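Local coordinates for paenibacillus xanthan lyase (Paenibacillus, PDB 6F2P), which cleaves xanthan as a lyase, probably by the beta-elimination known for polysaccharide lyase family 8, at residues Phe487-Glu492 and Pro635-Leu640; Leu654-Ile659 and Met681-Ala686. All coordinates share one frame; numbering follows the deposited sequence.

Contact 1 of 2, residues Phe487-Glu492 and Pro635-Leu640; sequences FMFDDE and PQISIL. With CA (calcium ion), chain B.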
ATOM      1  N   PHE A 487      12.239   7.425  -6.605  1.00 14.53           N
ATOM      2  CA  PHE A 487      12.548   6.510  -7.700  1.00 16.83           C
ATOM      3  C   PHE A 487      13.824   5.789  -7.348  1.00 13.59           C
ATOM      4  O   PHE A 487      14.902   6.377  -7.335  1.00 16.01           O
ATOM      5  CB  PHE A 487      12.687   7.268  -9.023  1.00 14.96           C
ATOM      6  CG  PHE A 487      11.472   8.087  -9.372  1.00 14.07           C
ATOM      7  CD1 PHE A 487      11.252   9.319  -8.768  1.00  9.17           C
ATOM      8  CD2 PHE A 487      10.541   7.617 -10.293  1.00 13.31           C
ATOM      9  CE1 PHE A 487      10.130  10.068  -9.074  1.00 10.68           C
ATOM     10  CE2 PHE A 487       9.413   8.363 -10.610  1.00 10.55           C
ATOM     11  CZ  PHE A 487       9.209   9.594 -10.001  1.00 13.30           C
ATOM     12  N   MET A 488      13.691   4.510  -7.041  1.00 13.67           N
ATOM     13  CA  MET A 488      14.762   3.777  -6.397  1.00 15.70           C
ATOM     14  C   MET A 488      15.317   2.708  -7.324  1.00 17.84           C
ATOM     15  O   MET A 488      14.635   1.731  -7.615  1.00 23.38           O
ATOM     16  CB  MET A 488      14.219   3.174  -5.101  1.00 13.99           C
ATOM     17  CG  MET A 488      13.799   4.246  -4.099  1.00 13.19           C
ATOM     18  SD  MET A 488      12.398   3.850  -3.035  1.00 14.71           S
ATOM     19  CE  MET A 488      11.009   4.135  -4.126  1.00 14.41           C
ATOM     20  N   PHE A 489      16.547   2.902  -7.798  1.00 16.80           N
ATOM     21  CA  PHE A 489      17.121   2.022  -8.820  1.00 17.00           C
ATOM     22  C   PHE A 489      18.253   1.159  -8.283  1.00 19.68           C
ATOM     23  O   PHE A 489      18.172   0.665  -7.162  1.00 24.30           O
ATOM     24  CB  PHE A 489      17.562   2.825 -10.047  1.00 15.17           C
ATOM     25  CG  PHE A 489      16.440   3.594 -10.702  1.00 15.82           C
ATOM     26  CD1 PHE A 489      15.386   2.927 -11.311  1.00 15.85           C
ATOM     27  CD2 PHE A 489      16.432   4.978 -10.697  1.00 13.95           C
ATOM     28  CE1 PHE A 489      14.344   3.631 -11.918  1.00 14.48           C
ATOM     29  CE2 PHE A 489      15.402   5.691 -11.296  1.00 12.40           C
ATOM     30  CZ  PHE A 489      14.356   5.016 -11.910  1.00 16.74           C
ATOM     31  N   ASP A 490      19.302   0.955  -9.075  1.00 15.68           N
ATOM     32  CA  ASP A 490      20.365   0.053  -8.626  1.00 20.29           C
ATOM     33  C   ASP A 490      21.338   0.692  -7.630  1.00 16.42           C
ATOM     34  O   ASP A 490      21.792   0.030  -6.704  1.00 18.36           O
ATOM     35  CB  ASP A 490      21.117  -0.584  -9.805  1.00 18.56           C
ATOM     36  CG  ASP A 490      21.655   0.438 -10.772  1.00 17.22           C
ATOM     37  OD1 ASP A 490      21.091   1.543 -10.814  1.00 20.98           O
ATOM     38  OD2 ASP A 490      22.634   0.145 -11.493  1.00 22.92           O
ATOM     39  N   ASP A 491      21.658   1.969  -7.814  1.00 17.43           N
ATOM     40  CA  ASP A 491      22.629   2.630  -6.949  1.00 15.79           C
ATOM     41  C   ASP A 491      22.307   4.105  -6.773  1.00 15.18           C
ATOM     42  O   ASP A 491      23.155   4.878  -6.354  1.00 18.82           O
ATOM     43  CB  ASP A 491      24.058   2.460  -7.486  1.00 15.14           C
ATOM     44  CG  ASP A 491      24.231   3.003  -8.903  1.00 22.76           C
ATOM     45  OD1 ASP A 491      23.242   3.470  -9.508  1.00 21.56           O
ATOM     46  OD2 ASP A 491      25.360   2.921  -9.429  1.00 26.23           O
ATOM     47  N   GLU A 492      21.083   4.495  -7.106  1.00 15.11           N
ATOM     48  CA  GLU A 492      20.654   5.868  -6.882  1.00 18.82           C
ATOM     49  C   GLU A 492      19.205   5.908  -6.449  1.00 17.03           C
ATOM     50  O   GLU A 492      18.433   4.995  -6.747  1.00 18.06           O
ATOM     51  CB  GLU A 492      20.827   6.724  -8.142  1.00 15.75           C
ATOM     52  CG  GLU A 492      19.978   6.297  -9.325  1.00 12.83           C
ATOM     53  CD  GLU A 492      20.703   5.322 -10.241  1.00 21.60           C
ATOM     54  OE1 GLU A 492      20.559   4.102 -10.026  1.00 21.24           O
ATOM     55  OE2 GLU A 492      21.418   5.768 -11.173  1.00 20.84           O
ATOM     56  N   PRO A 635      24.610  11.822 -16.040  1.00 20.69           N
ATOM     57  CA  PRO A 635      23.679  11.153 -15.125  1.00 22.01           C
ATOM     58  C   PRO A 635      23.115   9.900 -15.744  1.00 21.28           C
ATOM     59  O   PRO A 635      22.805   9.906 -16.928  1.00 21.10           O
ATOM     60  CB  PRO A 635      22.553  12.178 -14.954  1.00 22.08           C
ATOM     61  CG  PRO A 635      23.149  13.479 -15.346  1.00 25.34           C
ATOM     62  CD  PRO A 635      24.144  13.165 -16.413  1.00 19.55           C
ATOM     63  N   GLN A 636      22.975   8.848 -14.943  1.00 23.54           N
ATOM     64  CA  GLN A 636      22.371   7.611 -15.407  1.00 20.01           C
ATOM     65  C   GLN A 636      20.842   7.680 -15.309  1.00 22.25           C
ATOM     66  O   GLN A 636      20.160   6.692 -15.582  1.00 23.42           O
ATOM     67  CB  GLN A 636      22.889   6.423 -14.600  1.00 22.62           C
ATOM     68  CG  GLN A 636      24.393   6.400 -14.384  1.00 20.11           C
ATOM     69  CD  GLN A 636      24.795   5.388 -13.337  1.00 23.04           C
ATOM     70  OE1 GLN A 636      23.958   4.658 -12.818  1.00 27.37           O
ATOM     71  NE2 GLN A 636      26.075   5.347 -13.007  1.00 39.19           N
ATOM     72  N   ILE A 637      20.306   8.838 -14.918  1.00 19.11           N
ATOM     73  CA  ILE A 637      18.851   9.028 -14.880  1.00 16.77           C
ATOM     74  C   ILE A 637      18.403  10.224 -15.720  1.00 20.60           C
ATOM     75  O   ILE A 637      19.159  11.174 -15.918  1.00 27.14           O
ATOM     76  CB  ILE A 637      18.310   9.199 -13.436  1.00 15.60           C
ATOM     77  CG1 ILE A 637      18.924  10.433 -12.776  1.00 14.93           C
ATOM     78  CG2 ILE A 637      18.561   7.943 -12.601  1.00 14.85           C
ATOM     79  CD1 ILE A 637      17.987  11.620 -12.710  1.00 14.73           C
ATOM     80  N   SER A 638      17.168  10.174 -16.210  1.00 17.58           N
ATOM     81  CA  SER A 638      16.597  11.302 -16.933  1.00 19.72           C
ATOM     82  C   SER A 638      15.195  11.598 -16.443  1.00 19.89           C
ATOM     83  O   SER A 638      14.317  10.744 -16.481  1.00 22.72           O
ATOM     84  CB  SER A 638      16.593  11.044 -18.432  1.00 14.52           C
ATOM     85  OG  SER A 638      17.926  10.938 -18.889  1.00 32.74           O
ATOM     86  N   ILE A 639      14.987  12.813 -15.965  1.00 19.77           N
ATOM     87  CA  ILE A 639      13.682  13.179 -15.460  1.00 15.87           C
ATOM     88  C   ILE A 639      12.819  13.538 -16.655  1.00 18.80           C
ATOM     89  O   ILE A 639      13.101  14.498 -17.368  1.00 18.82           O
ATOM     90  CB  ILE A 639      13.790  14.315 -14.425  1.00 17.49           C
ATOM     91  CG1 ILE A 639      14.542  13.804 -13.189  1.00 16.06           C
ATOM     92  CG2 ILE A 639      12.422  14.820 -14.027  1.00 14.68           C
ATOM     93  CD1 ILE A 639      15.013  14.887 -12.255  1.00 16.59           C
ATOM     94  N   LEU A 640      11.791  12.730 -16.889  1.00 17.55           N
ATOM     95  CA  LEU A 640      10.942  12.882 -18.059  1.00 15.75           C
ATOM     96  C   LEU A 640       9.939  13.990 -17.839  1.00 15.77           C
ATOM     97  O   LEU A 640       9.568  14.700 -18.778  1.00 14.29           O
ATOM     98  CB  LEU A 640      10.212  11.572 -18.366  1.00 18.01           C
ATOM     99  CG  LEU A 640      11.124  10.352 -18.532  1.00 20.54           C
ATOM    100  CD1 LEU A 640      10.321   9.111 -18.867  1.00 19.29           C
ATOM    101  CD2 LEU A 640      12.194  10.599 -19.584  1.00 12.46           C
TER
HETATM  102 CA    CA B1101      22.322   3.505 -11.727  1.00 20.09          CA
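Strand 481-488 ends at Met-488, and Phe-489 to Glu-492 form the tight turn into strand 493-501. The turn is closed by a bond from Phe-489 N to Glu-492 O (3.0 Å). Phe-489 sets out toward 635-640, CG beside its own backbone N, and its ring atoms CD2 and CE2 lie near Ile-637 CG2, CE2 at 4.1 Å, the two side chains crossing at about a right angle. Asp-490, Asp-491 and Glu-492 all place CG in the crowded position between backbone N and carbonyl carbon, which gathers three carboxylates around one calcium ion. Asp-490 and Asp-491 each bind it through OD1 alone, at 2.5 Å for Asp-490 and 2.4 Å for Asp-491. Glu-492, bent at chi2 (-92°), grips the ion with both OE1 and OE2 at 2.5 Å. Asp-491 N gives a nearly straight bond to Glu-492 OE1 (3.3 Å), reaching it from above the carboxylate plane, and a weak one to Asp-490 OD1, so the turn backbone helps position its ligands. From the other segment the extended Gln-636 brings OE1 to the calcium at 2.3 Å, its amide plane 71° from the Glu-492 carboxylate. Glu-492 OE2 also bonds to Tyr-631 OH. Ile-637 CG2 also packs on Glu-492 CG at 3.9 Å, the two side chains sliding past each other in opposite directions. Acidic oxygens drawn this close probably depend on the cation to offset their repulsion. Glu-651 completes the protein ligands of this interdomain calcium site, where a turn of the super-sandwich domain and the start of the C-terminal beta-sandwich share one ion.

Contact 2 of 2, residues Leu654-Ile659 and Met681-Ala686; sequences LNVTGI and MTKETA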
ATOM      1  N   LEU A 654      19.684   0.893 -16.918  1.00 24.80           N
ATOM      2  CA  LEU A 654      18.813  -0.248 -16.650  1.00 23.62           C
ATOM      3  C   LEU A 654      17.650  -0.318 -17.637  1.00 24.12           C
ATOM      4  O   LEU A 654      16.980  -1.350 -17.763  1.00 20.09           O
ATOM      5  CB  LEU A 654      18.251  -0.144 -15.233  1.00 17.01           C
ATOM      6  CG  LEU A 654      19.215  -0.262 -14.057  1.00 20.74           C
ATOM      7  CD1 LEU A 654      18.468  -0.025 -12.756  1.00 16.00           C
ATOM      8  CD2 LEU A 654      19.841  -1.636 -14.066  1.00 21.83           C
ATOM      9  N   ASN A 655      17.413   0.791 -18.326  1.00 19.22           N
ATOM     10  CA  ASN A 655      16.190   0.967 -19.097  1.00 24.28           C
ATOM     11  C   ASN A 655      14.943   0.649 -18.269  1.00 21.63           C
ATOM     12  O   ASN A 655      14.006  -0.008 -18.734  1.00 20.48           O
ATOM     13  CB  ASN A 655      16.254   0.168 -20.398  1.00 29.44           C
ATOM     14  CG  ASN A 655      17.368   0.649 -21.303  1.00 35.89           C
ATOM     15  OD1 ASN A 655      17.428   1.835 -21.650  1.00 38.57           O
ATOM     16  ND2 ASN A 655      18.281  -0.256 -21.662  1.00 30.69           N
ATOM     17  N   VAL A 656      14.963   1.122 -17.024  1.00 24.30           N
ATOM     18  CA  VAL A 656      13.819   1.035 -16.124  1.00 17.78           C
ATOM     19  C   VAL A 656      13.227   2.426 -15.958  1.00 17.16           C
ATOM     20  O   VAL A 656      13.951   3.388 -15.687  1.00 18.98           O
ATOM     21  CB  VAL A 656      14.229   0.508 -14.745  1.00 14.47           C
ATOM     22  CG1 VAL A 656      13.095   0.705 -13.743  1.00 14.95           C
ATOM     23  CG2 VAL A 656      14.632  -0.955 -14.831  1.00 15.78           C
ATOM     24  N   THR A 657      11.917   2.539 -16.144  1.00 13.91           N
ATOM     25  CA  THR A 657      11.246   3.823 -15.995  1.00 13.84           C
ATOM     26  C   THR A 657      10.204   3.719 -14.896  1.00 14.08           C
ATOM     27  O   THR A 657       9.483   2.731 -14.814  1.00 14.21           O
ATOM     28  CB  THR A 657      10.546   4.252 -17.301  1.00 18.42           C
ATOM     29  OG1 THR A 657      11.451   4.123 -18.412  1.00 21.34           O
ATOM     30  CG2 THR A 657      10.060   5.679 -17.200  1.00 12.90           C
ATOM     31  N   GLY A 658      10.139   4.731 -14.038  1.00 15.97           N
ATOM     32  CA  GLY A 658       9.102   4.804 -13.024  1.00 10.00           C
ATOM     33  C   GLY A 658       8.244   6.033 -13.264  1.00 13.43           C
ATOM     34  O   GLY A 658       8.764   7.109 -13.591  1.00 12.73           O
ATOM     35  N   ILE A 659       6.929   5.885 -13.122  1.00 12.45           N
ATOM     36  CA  ILE A 659       6.016   7.006 -13.312  1.00 10.27           C
ATOM     37  C   ILE A 659       4.903   7.039 -12.273  1.00 13.47           C
ATOM     38  O   ILE A 659       4.246   6.029 -12.039  1.00 15.61           O
ATOM     39  CB  ILE A 659       5.312   6.931 -14.667  1.00 13.17           C
ATOM     40  CG1 ILE A 659       6.314   6.700 -15.804  1.00 10.81           C
ATOM     41  CG2 ILE A 659       4.471   8.188 -14.884  1.00 11.43           C
ATOM     42  CD1 ILE A 659       5.664   6.502 -17.161  1.00 10.70           C
ATOM     43  N   MET A 681       5.734   1.193 -13.412  1.00 13.11           N
ATOM     44  CA  MET A 681       7.153   0.996 -13.683  1.00 14.67           C
ATOM     45  C   MET A 681       7.348   0.084 -14.894  1.00 17.65           C
ATOM     46  O   MET A 681       6.668  -0.928 -15.022  1.00 18.99           O
ATOM     47  CB  MET A 681       7.876   0.458 -12.445  1.00 11.69           C
ATOM     48  CG  MET A 681       9.369   0.240 -12.635  1.00 16.49           C
ATOM     49  SD  MET A 681      10.309   0.216 -11.085  1.00 19.46           S
ATOM     50  CE  MET A 681      10.397   1.971 -10.761  1.00 15.59           C
ATOM     51  N   THR A 682       8.257   0.464 -15.792  1.00 17.36           N
ATOM     52  CA  THR A 682       8.532  -0.316 -16.998  1.00 13.27           C
ATOM     53  C   THR A 682       9.977  -0.812 -17.040  1.00 15.67           C
ATOM     54  O   THR A 682      10.897  -0.133 -16.583  1.00 14.05           O
ATOM     55  CB  THR A 682       8.245   0.494 -18.288  1.00 14.20           C
ATOM     56  OG1 THR A 682       9.191   1.566 -18.413  1.00 13.24           O
ATOM     57  CG2 THR A 682       6.816   1.066 -18.285  1.00 11.88           C
ATOM     58  N   LYS A 683      10.163  -2.013 -17.575  1.00 18.88           N
ATOM     59  CA  LYS A 683      11.492  -2.541 -17.863  1.00 17.88           C
ATOM     60  C   LYS A 683      11.559  -2.986 -19.328  1.00 23.21           C
ATOM     61  O   LYS A 683      10.779  -3.840 -19.765  1.00 22.39           O
ATOM     62  CB  LYS A 683      11.823  -3.708 -16.932  1.00 14.96           C
ATOM     63  CG  LYS A 683      13.015  -4.547 -17.365  1.00 16.95           C
ATOM     64  CD  LYS A 683      14.343  -3.851 -17.106  1.00 23.90           C
ATOM     65  CE  LYS A 683      15.480  -4.509 -17.907  1.00 27.08           C
ATOM     66  NZ  LYS A 683      16.831  -4.310 -17.277  1.00 27.58           N
ATOM     67  N   GLU A 684      12.472  -2.387 -20.087  1.00 22.76           N
ATOM     68  CA  GLU A 684      12.653  -2.738 -21.492  1.00 21.71           C
ATOM     69  C   GLU A 684      13.972  -3.471 -21.754  1.00 23.65           C
ATOM     70  O   GLU A 684      15.012  -3.137 -21.191  1.00 25.70           O
ATOM     71  CB  GLU A 684      12.571  -1.494 -22.377  1.00 23.72           C
ATOM     72  CG  GLU A 684      12.856  -1.782 -23.845  1.00 30.62           C
ATOM     73  CD  GLU A 684      12.496  -0.632 -24.769  1.00 34.84           C
ATOM     74  OE1 GLU A 684      12.211   0.485 -24.275  1.00 39.45           O
ATOM     75  OE2 GLU A 684      12.504  -0.853 -25.997  1.00 34.32           O
ATOM     76  N   THR A 685      13.908  -4.494 -22.593  1.00 21.32           N
ATOM     77  CA  THR A 685      15.098  -5.174 -23.083  1.00 26.04           C
ATOM     78  C   THR A 685      14.953  -5.333 -24.598  1.00 28.16           C
ATOM     79  O   THR A 685      13.953  -4.904 -25.182  1.00 27.00           O
ATOM     80  CB  THR A 685      15.262  -6.567 -22.453  1.00 24.39           C
ATOM     81  OG1 THR A 685      14.330  -7.477 -23.055  1.00 29.58           O
ATOM     82  CG2 THR A 685      15.025  -6.514 -20.964  1.00 23.24           C
ATOM     83  N   ALA A 686      15.943  -5.949 -25.235  1.00 27.66           N
ATOM     84  CA  ALA A 686      15.873  -6.166 -26.679  1.00 33.52           C
ATOM     85  C   ALA A 686      14.703  -7.069 -27.037  1.00 29.36           C
ATOM     86  O   ALA A 686      14.035  -6.847 -28.044  1.00 28.94           O
ATOM     87  CB  ALA A 686      17.172  -6.750 -27.210  1.00 23.94           C
TER
HETATM   88  O   HOH W   1      11.878   1.316 -19.198  1.00 19.51           O
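Three backbone hydrogen bonds tie 654-659 to 681-686. Thr-657 and Thr-682 form the antiparallel hydrogen-bonded pair: Thr-657 N donates to Thr-682 O, and Thr-682 N returns a bond of 2.8 Å to Thr-657 O. Two residue pairs on, past Val-656 and Lys-683, Glu-684 N donates almost straight to Asn-655 O (171° at the hydrogen). Val-656 with Lys-683 and Gly-658 with Met-681 are non-hydrogen-bonded pairs, and CA-H...O contacts from Val-656 to Thr-682 O and from Met-681 to Thr-657 O add to the backbone pairing. These are neighbouring strands of the antiparallel sheet that opens the C-terminal beta-sandwich; on the other side of 656-661 runs strand 646-651, where Asn-655 and Val-656 both face Glu-651 in a G1 beta bulge. Lys-683 leaves its backbone with CG anti to N, turns at chi2 (75°), and carries NZ to Leu-654 O at 3.0 Å, in the carbonyl plane. On the opposite face Thr-657 and Thr-682 lie side by side, and one water bonds to both hydroxyls, 2.9 Å from Thr-657 OG1 and 2.8 Å from Thr-682 OG1, while donating to Asn-655 O. Apolar contacts share the lysine's face: Val-656 splits its branches, CG1 touching Met-681 SD at 3.9 Å and CG2 the Lys-683 CD methylene at 3.7 Å. Met-681, bent at chi3 (-78°), folds CE against Gly-658 CA at 3.9 Å; Tyr-466 and Val-468 of the super-sandwich also pack on this methionine.

Overall arrangement
Contact 1 joins two domains, whereas contact 2 lies within one. The two share a sheet: strand 637-642 is an outermost strand of the one in which 656-661 and 678-684 are neighbours, with 646-651 between 637-642 and 656-661. Their centres are 11 Å apart. Contact 1 is buried and held chiefly by carboxylate and amide oxygens on a metal; contact 2 is partly buried and relies on backbone bonds, a lysine and a water. The two meet where Phe-489 CE1 packs on Val-656 CG1 (3.7 Å). Glu-651 connects them further, binding the calcium through OE1 and accepting from Leu-654 N through OE2.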